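Long-range contacts in hydrolase, haloacid dehalogenase-like family (Streptococcus pneumoniae, PDB 2FI1), which probably hydrolyses a phosphorylated or related substrate, as expected for the haloacid dehalogenase-like family, though which one is not established: residues His7-Asp12 with Ser154-Gly159; Gly98-Leu103 with Tyr150-Gly155. All blocks are in the same frame, centred on the assembly; numbering follows the deposited sequence.

Contact 1. Residues His7-Asp12 with Ser154-Gly159; sequences HDYIWD and SGLVIG. With CA (calcium ion), chain B.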
loop_
_atom_site.group_PDB
_atom_site.type_symbol
_atom_site.label_atom_id
_atom_site.label_comp_id
_atom_site.label_asym_id
_atom_site.label_seq_id
_atom_site.Cartn_x
_atom_site.Cartn_y
_atom_site.Cartn_z
ATOM N N HIS A 7 -14.434 9.469 -11.416
ATOM C CA HIS A 7 -14.410 10.649 -10.547
ATOM C C HIS A 7 -13.710 10.359 -9.222
ATOM O O HIS A 7 -12.970 11.198 -8.711
ATOM C CB HIS A 7 -15.830 11.159 -10.262
ATOM C CG HIS A 7 -15.871 12.394 -9.413
ATOM N ND1 HIS A 7 -15.560 13.648 -9.899
ATOM C CD2 HIS A 7 -16.177 12.567 -8.105
ATOM C CE1 HIS A 7 -15.694 14.539 -8.931
ATOM N NE2 HIS A 7 -16.055 13.907 -7.828
ATOM N N ASP A 8 -13.968 9.171 -8.682
ATOM C CA ASP A 8 -13.540 8.787 -7.343
ATOM C C ASP A 8 -12.607 7.586 -7.390
ATOM O O ASP A 8 -12.821 6.647 -8.154
ATOM C CB ASP A 8 -14.768 8.479 -6.493
ATOM C CG ASP A 8 -15.608 9.704 -6.240
ATOM O OD1 ASP A 8 -15.002 10.771 -6.009
ATOM O OD2 ASP A 8 -16.855 9.612 -6.271
ATOM N N TYR A 9 -11.573 7.640 -6.562
ATOM C CA TYR A 9 -10.493 6.677 -6.565
ATOM C C TYR A 9 -10.327 6.185 -5.135
ATOM O O TYR A 9 -10.037 6.980 -4.244
ATOM C CB TYR A 9 -9.206 7.342 -7.092
ATOM C CG TYR A 9 -9.342 7.752 -8.542
ATOM C CD1 TYR A 9 -8.881 6.934 -9.557
ATOM C CD2 TYR A 9 -10.000 8.925 -8.900
ATOM C CE1 TYR A 9 -9.022 7.276 -10.881
ATOM C CE2 TYR A 9 -10.161 9.271 -10.233
ATOM C CZ TYR A 9 -9.665 8.441 -11.214
ATOM O OH TYR A 9 -9.835 8.776 -12.557
ATOM N N ILE A 10 -10.567 4.897 -4.916
ATOM C CA ILE A 10 -10.434 4.308 -3.599
ATOM C C ILE A 10 -9.156 3.480 -3.601
ATOM O O ILE A 10 -9.082 2.435 -4.253
ATOM C CB ILE A 10 -11.643 3.441 -3.220
ATOM C CG1 ILE A 10 -12.936 4.262 -3.259
ATOM C CG2 ILE A 10 -11.431 2.872 -1.814
ATOM C CD1 ILE A 10 -14.181 3.447 -2.953
ATOM N N TRP A 11 -8.172 3.952 -2.852
ATOM C CA TRP A 11 -6.824 3.423 -2.877
ATOM C C TRP A 11 -6.526 2.481 -1.728
ATOM O O TRP A 11 -7.141 2.543 -0.661
ATOM C CB TRP A 11 -5.817 4.568 -2.788
ATOM C CG TRP A 11 -5.858 5.544 -3.928
ATOM C CD1 TRP A 11 -6.528 6.729 -3.969
ATOM C CD2 TRP A 11 -5.156 5.431 -5.167
ATOM N NE1 TRP A 11 -6.299 7.356 -5.161
ATOM C CE2 TRP A 11 -5.471 6.578 -5.921
ATOM C CE3 TRP A 11 -4.303 4.469 -5.719
ATOM C CZ2 TRP A 11 -4.945 6.806 -7.195
ATOM C CZ3 TRP A 11 -3.792 4.693 -6.996
ATOM C CH2 TRP A 11 -4.120 5.854 -7.714
ATOM N N ASP A 12 -5.552 1.643 -2.008
ATOM C CA ASP A 12 -4.856 0.773 -1.080
ATOM C C ASP A 12 -3.496 1.431 -0.806
ATOM O O ASP A 12 -2.941 2.083 -1.683
ATOM C CB ASP A 12 -4.742 -0.590 -1.780
ATOM C CG ASP A 12 -3.775 -1.551 -1.139
ATOM O OD1 ASP A 12 -3.889 -1.833 0.062
ATOM O OD2 ASP A 12 -2.968 -2.119 -1.917
ATOM N N SER A 154 -19.117 7.016 -9.978
ATOM C CA SER A 154 -18.066 6.723 -10.944
ATOM C C SER A 154 -16.781 6.502 -10.169
ATOM O O SER A 154 -15.968 7.417 -10.020
ATOM C CB SER A 154 -17.908 7.887 -11.923
ATOM O OG SER A 154 -16.877 7.630 -12.847
ATOM N N GLY A 155 -16.613 5.283 -9.671
ATOM C CA GLY A 155 -15.513 4.970 -8.763
ATOM C C GLY A 155 -14.628 3.854 -9.270
ATOM O O GLY A 155 -15.094 2.899 -9.895
ATOM N N LEU A 156 -13.336 3.991 -8.987
ATOM C CA LEU A 156 -12.346 2.965 -9.292
ATOM C C LEU A 156 -11.637 2.557 -7.999
ATOM O O LEU A 156 -11.163 3.407 -7.245
ATOM C CB LEU A 156 -11.326 3.494 -10.300
ATOM C CG LEU A 156 -10.239 2.506 -10.748
ATOM C CD1 LEU A 156 -10.819 1.332 -11.516
ATOM C CD2 LEU A 156 -9.173 3.207 -11.573
ATOM N N VAL A 157 -11.577 1.254 -7.754
ATOM C CA VAL A 157 -10.887 0.689 -6.603
ATOM C C VAL A 157 -9.543 0.158 -7.084
ATOM O O VAL A 157 -9.499 -0.687 -7.979
ATOM C CB VAL A 157 -11.716 -0.454 -5.984
ATOM C CG1 VAL A 157 -10.956 -1.155 -4.876
ATOM C CG2 VAL A 157 -13.029 0.088 -5.462
ATOM N N ILE A 158 -8.452 0.652 -6.504
ATOM C CA ILE A 158 -7.108 0.295 -6.930
ATOM C C ILE A 158 -6.384 -0.409 -5.786
ATOM O O ILE A 158 -6.252 0.146 -4.699
ATOM C CB ILE A 158 -6.287 1.538 -7.339
ATOM C CG1 ILE A 158 -7.043 2.377 -8.380
ATOM C CG2 ILE A 158 -4.939 1.105 -7.877
ATOM C CD1 ILE A 158 -7.782 3.547 -7.785
ATOM N N GLY A 159 -5.920 -1.629 -6.020
ATOM C CA GLY A 159 -5.154 -2.343 -5.010
ATOM C C GLY A 159 -4.318 -3.421 -5.649
ATOM O O GLY A 159 -4.542 -3.800 -6.794
HETATM CA CA CA B . -1.993 -3.754 -0.486
HETATM O O HOH W 1 -18.570 9.332 -8.266
HETATM O O HOH W 2 -8.325 -0.088 -2.843
HETATM O O HOH W 3 -0.220 -5.356 -0.304
HETATM O O HOH W 4 -3.927 -5.141 -0.413
HETATM O O HOH W 5 -2.030 -3.557 1.832
#

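Contact 2. Residues Gly98-Leu103 with Tyr150-Gly155; sequences GGRHFL and YQISSG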
loop_
_atom_site.group_PDB
_atom_site.type_symbol
_atom_site.label_atom_id
_atom_site.label_comp_id
_atom_site.label_asym_id
_atom_site.label_seq_id
_atom_site.Cartn_x
_atom_site.Cartn_y
_atom_site.Cartn_z
ATOM N N GLY A 98 -10.718 17.356 -10.801
ATOM C CA GLY A 98 -11.849 17.321 -9.888
ATOM C C GLY A 98 -12.070 15.964 -9.239
ATOM O O GLY A 98 -13.080 15.754 -8.563
ATOM N N GLY A 99 -11.130 15.042 -9.419
ATOM C CA GLY A 99 -11.252 13.728 -8.805
ATOM C C GLY A 99 -11.089 13.790 -7.304
ATOM O O GLY A 99 -10.508 14.734 -6.771
ATOM N N ARG A 100 -11.642 12.787 -6.631
ATOM C CA ARG A 100 -11.485 12.624 -5.189
ATOM C C ARG A 100 -10.768 11.317 -4.917
ATOM O O ARG A 100 -10.945 10.335 -5.646
ATOM C CB ARG A 100 -12.826 12.592 -4.448
ATOM C CG ARG A 100 -13.645 13.865 -4.588
ATOM C CD ARG A 100 -14.913 13.805 -3.781
ATOM N NE ARG A 100 -15.819 12.771 -4.263
ATOM C CZ ARG A 100 -17.032 12.545 -3.762
ATOM N NH1 ARG A 100 -17.498 13.279 -2.765
ATOM N NH2 ARG A 100 -17.780 11.579 -4.267
ATOM N N HIS A 101 -9.982 11.321 -3.840
ATOM C CA HIS A 101 -9.214 10.181 -3.396
ATOM C C HIS A 101 -9.688 9.757 -2.024
ATOM O O HIS A 101 -9.914 10.585 -1.153
ATOM C CB HIS A 101 -7.733 10.529 -3.283
ATOM C CG HIS A 101 -7.121 11.033 -4.545
ATOM N ND1 HIS A 101 -6.855 10.218 -5.624
ATOM C CD2 HIS A 101 -6.709 12.275 -4.893
ATOM C CE1 HIS A 101 -6.310 10.940 -6.589
ATOM N NE2 HIS A 101 -6.208 12.187 -6.170
ATOM N N PHE A 102 -9.795 8.448 -1.844
ATOM C CA PHE A 102 -10.115 7.831 -0.564
ATOM C C PHE A 102 -9.091 6.751 -0.311
ATOM O O PHE A 102 -8.461 6.251 -1.242
ATOM C CB PHE A 102 -11.524 7.234 -0.577
ATOM C CG PHE A 102 -12.576 8.231 -0.932
ATOM C CD1 PHE A 102 -13.195 8.982 0.046
ATOM C CD2 PHE A 102 -12.915 8.455 -2.255
ATOM C CE1 PHE A 102 -14.156 9.918 -0.299
ATOM C CE2 PHE A 102 -13.863 9.392 -2.590
ATOM C CZ PHE A 102 -14.477 10.117 -1.621
ATOM N N LEU A 103 -8.917 6.375 0.950
ATOM C CA LEU A 103 -7.985 5.302 1.293
ATOM C C LEU A 103 -8.666 4.349 2.249
ATOM O O LEU A 103 -9.307 4.801 3.199
ATOM C CB LEU A 103 -6.717 5.864 1.935
ATOM C CG LEU A 103 -5.521 4.947 2.204
ATOM C CD1 LEU A 103 -4.879 4.500 0.946
ATOM C CD2 LEU A 103 -4.505 5.706 3.036
ATOM N N TYR A 150 -20.298 9.211 0.326
ATOM C CA TYR A 150 -19.778 10.143 -0.672
ATOM C C TYR A 150 -20.518 10.032 -2.003
ATOM O O TYR A 150 -20.153 10.678 -2.985
ATOM C CB TYR A 150 -18.253 9.970 -0.820
ATOM C CG TYR A 150 -17.553 10.411 0.443
ATOM C CD1 TYR A 150 -17.392 11.753 0.728
ATOM C CD2 TYR A 150 -17.102 9.483 1.387
ATOM C CE1 TYR A 150 -16.790 12.171 1.903
ATOM C CE2 TYR A 150 -16.495 9.893 2.559
ATOM C CZ TYR A 150 -16.345 11.236 2.816
ATOM O OH TYR A 150 -15.760 11.700 3.974
ATOM N N GLN A 151 -21.587 9.244 -2.015
ATOM C CA GLN A 151 -22.484 9.163 -3.170
ATOM C C GLN A 151 -21.682 8.958 -4.453
ATOM O O GLN A 151 -21.754 9.716 -5.422
ATOM C CB GLN A 151 -23.396 10.388 -3.192
ATOM C CG GLN A 151 -24.399 10.317 -2.054
ATOM C CD GLN A 151 -25.217 11.567 -1.901
ATOM O OE1 GLN A 151 -24.712 12.604 -1.471
ATOM N NE2 GLN A 151 -26.506 11.473 -2.230
ATOM N N ILE A 152 -20.906 7.878 -4.433
ATOM C CA ILE A 152 -19.979 7.550 -5.499
ATOM C C ILE A 152 -20.709 6.844 -6.642
ATOM O O ILE A 152 -21.193 5.719 -6.477
ATOM C CB ILE A 152 -18.827 6.638 -4.960
ATOM C CG1 ILE A 152 -18.050 7.360 -3.854
ATOM C CG2 ILE A 152 -17.905 6.219 -6.091
ATOM C CD1 ILE A 152 -16.932 6.533 -3.228
ATOM N N SER A 153 -20.760 7.498 -7.804
ATOM C CA SER A 153 -21.357 6.922 -9.019
ATOM C C SER A 153 -20.337 6.494 -10.072
ATOM O O SER A 153 -20.662 5.727 -10.982
ATOM C CB SER A 153 -22.286 7.948 -9.665
ATOM O OG SER A 153 -21.563 9.129 -9.964
ATOM N N SER A 154 -19.117 7.016 -9.978
ATOM C CA SER A 154 -18.066 6.723 -10.944
ATOM C C SER A 154 -16.781 6.502 -10.169
ATOM O O SER A 154 -15.968 7.417 -10.020
ATOM C CB SER A 154 -17.908 7.887 -11.923
ATOM O OG SER A 154 -16.877 7.630 -12.847
ATOM N N GLY A 155 -16.613 5.283 -9.671
ATOM C CA GLY A 155 -15.513 4.970 -8.763
ATOM C C GLY A 155 -14.628 3.854 -9.270
ATOM O O GLY A 155 -15.094 2.899 -9.895
HETATM O O HOH W 6 -20.368 13.696 -2.292
#

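Contact 1. Residues His7-Asp12 with Ser154-Gly159
Two neighbouring parallel strands at the heart of the Rossmann-like sheet, 8-11 and 155-159, meet here and run to the calcium site. At their start S154 O accepts from two successive amides, H7 N and D8 N, the latter at 3.0 Å and in the carbonyl plane. The bonds then alternate between the strands: L156 N donates to D8 O, I10 N to L156 O at 2.8 Å, nearly straight at 171°, and I158 N to I10 O. The last bond, D12 N to I158 O, is weak. A water lies within hydrogen-bonding distance of both I10 O and I158 O.

On the face carrying Y9, W11, L156 and I158, the isoleucine does most of the touching. Its chi2 of 98°, off the staggered values, turns CD1 over the W11 six-membered ring, 4.0 Å from its centre, a CH-pi contact. The same methyl meets the edge of the Y9 ring, 4.0 Å from Y9 CD1, while I158 CG2 lies 3.9 Å from W11 CZ3. W11 NE1 is hydrogen-bonded to H101.

At the C-terminal end D12 packs CB 3.7 Å from G159 CA, and chi1 of 166° sets its CG anti to the backbone N. Both carboxylate oxygens bind the calcium, OD2 at 2.4 Å, and OD2 is also hydrogen-bonded to T16. G14, D160 and three waters complete the shell. An aspartate after the first strand, facing a metal-binding acidic loop after the fourth, is consistent with the HAD active site, where the calcium probably occupies the metal position.

Contact 2. Residues Gly98-Leu103 with Tyr150-Gly155
R100 NH2 donates to Y150 O at 2.8 Å, with the N-H pointing well at the acceptor (164°). The oxygen lies at the edge of the guanidinium, close to its plane, and the donor is tilted from the carbonyl plane. One water accepts from R100 NH1 and donates to the same Y150 O, so two nitrogens of the arginine serve one carbonyl, directly and through water.

Beside this bond F102 CE1 sits over one face of the Y150 ring, toward its rim and 3.4 Å from Y150 CD2. The planes are inclined at 49°, so the pair is neither stacked nor edge-to-face. F102 CZ also lies over one face of the R100 guanidinium, 4.0 Å above its plane, which places the phenyl against both the guanidinium and the tyrosine ring. F102 CE2 meets the I152 CD1 methyl at 4.2 Å.

Further out, the arginine chain bends at chi3 (-65°), which sets NE, and NE forms a salt bridge with D8; this second grip helps fix the guanidinium. Y150 OH is hydrogen-bonded to E126. Q151, with positive phi, is the C-prime residue of the Schellman motif that ends helix 141-149, and the turn delivers Y150 O and I152 to the strand. The loop leading into strand 155-159 thus lies against the start of strand 100-104, with T125 of strand 124-128 touching R100, F102 and Y150, and D8 of strand 8-11 touching F102 and I152.

From the N terminus, strand 8-11 comes first, and contact 1 joins it to strand 155-159, closing a loop of more than 140 residues that holds the mostly helical middle of the chain. Contact 2 starts inside that loop, at strand 100-104, and returns at 150-155; it is nested in contact 1, the closing segments sharing S154 and G155. Strand 8-11 separates strands 100-104 and 155-159 in the sheet. The D8-R100 salt bridge and a probable hydrogen bond from W11 N to F102 O join strands 8-11 and 100-104, and contact 2 adds the turn after helix 141-149.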